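Local structure of uncharacterized protein Rv2277c (Mycobacterium tuberculosis, 5VUG) at residues Arg176-Thr179 / Arg180-Phe184. The protein is uncharacterised, but its domain has a TIM-barrel fold of the glycerophosphodiester phosphodiesterase family and so probably hydrolyses phosphoric diesters. Residues are numbered along the deposited sequence; the frame is centred on the assembly and turned at random.
Sequences RDVT and RQRLF
Asp-177 and Arg-180 form an i to i+3 salt bridge within the first turns of helix 176-189, an outer helix of the TIM barrel that follows strand 171-172 and packs on strand 201-205. The case illustrates how one arginine can serve a local ion pair and a subunit interface at once. NH2 of Arg-180 lies 2.9 Å from OD1 of Asp-177, which it meets from above the carboxylate plane, and the two flat groups are turned 68° apart. The Arg-180 chain runs extended through CG and CD and then bends at chi3 (53°), which folds the guanidinium back toward the start of the helix, with Arg-176 O over one of its faces. Here it meets Glu-214 and Ser-223 of the second subunit through NH1 and NE. Glu-214 also takes NE of Arg-176, 4.5 Å from NH1 of Arg-180, and its negative charge would be expected to offset the closeness of the two arginines.

The backbone beneath is regular alpha-helix: Arg-180 N donates a hydrogen bond to Arg-176 O at 2.8 Å, and Leu-183 N one to Thr-179 O at 3.0 Å. On the side facing the barrel, the side chains of Thr-179 and Leu-183 lie side by side, pointing the same way, with CG2 of Thr-179 3.9 Å from CD1 of Leu-183, and Phe-238 of helix 232-239 packs against both residues. CG1 of Val-178 touches NH2 of Arg-182 at 3.6 Å, while the Arg-182 guanidinium is held by Glu-174 and the carbonyls of Pro-194 and Gln-195. A water adds a second link between Asp-177 and Arg-180: in the plane of the Arg-180 guanidinium, at its edge, it accepts from NH1 at 3.0 Å and donates to OD1 of Asp-177 at 2.8 Å.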
loop_
_atom_site.group_PDB
_atom_site.type_symbol
_atom_site.label_atom_id
_atom_site.label_comp_id
_atom_site.label_asym_id
_atom_site.label_seq_id
_atom_site.Cartn_x
_atom_site.Cartn_y
_atom_site.Cartn_z
ATOM N N ARG A 176 -14.474 -7.333 -4.373
ATOM C CA ARG A 176 -13.045 -7.059 -4.487
ATOM C C ARG A 176 -12.558 -6.168 -3.344
ATOM O O ARG A 176 -11.441 -6.348 -2.846
ATOM C CB ARG A 176 -12.721 -6.455 -5.855
ATOM C CG ARG A 176 -11.231 -6.261 -6.116
ATOM C CD ARG A 176 -11.000 -5.882 -7.562
ATOM N NE ARG A 176 -9.584 -5.774 -7.910
ATOM C CZ ARG A 176 -8.953 -6.621 -8.721
ATOM N NH1 ARG A 176 -9.599 -7.657 -9.261
ATOM N NH2 ARG A 176 -7.675 -6.430 -8.998
ATOM N N ASP A 177 -13.384 -5.215 -2.900
ATOM C CA ASP A 177 -12.981 -4.370 -1.775
ATOM C C ASP A 177 -12.592 -5.204 -0.559
ATOM O O ASP A 177 -11.585 -4.922 0.104
ATOM C CB ASP A 177 -14.101 -3.403 -1.377
ATOM C CG ASP A 177 -14.306 -2.273 -2.374
ATOM O OD1 ASP A 177 -13.410 -2.017 -3.201
ATOM O OD2 ASP A 177 -15.373 -1.616 -2.303
ATOM N N VAL A 178 -13.386 -6.229 -0.242
ATOM C CA VAL A 178 -13.117 -7.035 0.948
ATOM C C VAL A 178 -11.900 -7.930 0.733
ATOM O O VAL A 178 -11.015 -8.025 1.595
ATOM C CB VAL A 178 -14.369 -7.841 1.342
ATOM C CG1 VAL A 178 -14.039 -8.824 2.467
ATOM C CG2 VAL A 178 -15.491 -6.895 1.770
ATOM N N THR A 179 -11.835 -8.601 -0.419
ATOM C CA THR A 179 -10.673 -9.430 -0.734
ATOM C C THR A 179 -9.384 -8.621 -0.653
ATOM O O THR A 179 -8.402 -9.052 -0.030
ATOM C CB THR A 179 -10.834 -10.021 -2.138
ATOM O OG1 THR A 179 -11.947 -10.922 -2.155
ATOM C CG2 THR A 179 -9.562 -10.770 -2.567
ATOM N N ARG A 180 -9.375 -7.433 -1.269
ATOM C CA ARG A 180 -8.175 -6.597 -1.269
ATOM C C ARG A 180 -7.792 -6.167 0.143
ATOM O O ARG A 180 -6.605 -6.143 0.491
ATOM C CB ARG A 180 -8.386 -5.363 -2.153
ATOM C CG ARG A 180 -7.121 -4.510 -2.357
ATOM C CD ARG A 180 -7.374 -3.252 -3.207
ATOM N NE ARG A 180 -8.483 -2.484 -2.647
ATOM C CZ ARG A 180 -9.681 -2.357 -3.213
ATOM N NH1 ARG A 180 -9.931 -2.896 -4.405
ATOM N NH2 ARG A 180 -10.632 -1.681 -2.584
ATOM N N GLN A 181 -8.782 -5.801 0.960
ATOM C CA GLN A 181 -8.512 -5.407 2.339
ATOM C C GLN A 181 -7.862 -6.547 3.118
ATOM O O GLN A 181 -6.879 -6.342 3.838
ATOM C CB GLN A 181 -9.815 -4.994 3.013
ATOM C CG GLN A 181 -9.616 -4.500 4.428
ATOM C CD GLN A 181 -8.981 -3.131 4.455
ATOM O OE1 GLN A 181 -9.553 -2.160 3.954
ATOM N NE2 GLN A 181 -7.787 -3.045 5.018
ATOM N N ARG A 182 -8.402 -7.763 2.980
ATOM C CA ARG A 182 -7.849 -8.891 3.717
ATOM C C ARG A 182 -6.431 -9.205 3.251
ATOM O O ARG A 182 -5.547 -9.469 4.076
ATOM C CB ARG A 182 -8.756 -10.117 3.585
ATOM C CG ARG A 182 -8.496 -11.146 4.674
ATOM C CD ARG A 182 -9.360 -12.401 4.565
ATOM N NE ARG A 182 -10.795 -12.152 4.708
ATOM C CZ ARG A 182 -11.650 -12.107 3.690
ATOM N NH1 ARG A 182 -11.215 -12.282 2.446
ATOM N NH2 ARG A 182 -12.934 -11.887 3.912
ATOM N N LEU A 183 -6.190 -9.151 1.938
ATOM C CA LEU A 183 -4.856 -9.438 1.417
ATOM C C LEU A 183 -3.846 -8.404 1.884
ATOM O O LEU A 183 -2.714 -8.752 2.238
ATOM C CB LEU A 183 -4.883 -9.465 -0.108
ATOM C CG LEU A 183 -5.511 -10.707 -0.734
ATOM C CD1 LEU A 183 -5.685 -10.453 -2.222
ATOM C CD2 LEU A 183 -4.648 -11.958 -0.461
ATOM N N PHE A 184 -4.224 -7.123 1.869
ATOM C CA PHE A 184 -3.284 -6.096 2.293
ATOM C C PHE A 184 -3.084 -6.091 3.804
ATOM O O PHE A 184 -1.970 -5.821 4.274
ATOM C CB PHE A 184 -3.661 -4.725 1.726
ATOM C CG PHE A 184 -3.126 -4.496 0.337
ATOM C CD1 PHE A 184 -1.787 -4.167 0.147
ATOM C CD2 PHE A 184 -3.937 -4.653 -0.779
ATOM C CE1 PHE A 184 -1.272 -3.974 -1.128
ATOM C CE2 PHE A 184 -3.426 -4.458 -2.064
ATOM C CZ PHE A 184 -2.090 -4.114 -2.232
HETATM O O HOH W 1 -10.714 -2.380 0.448
HETATM O O HOH W 2 -12.581 -2.707 -5.800
#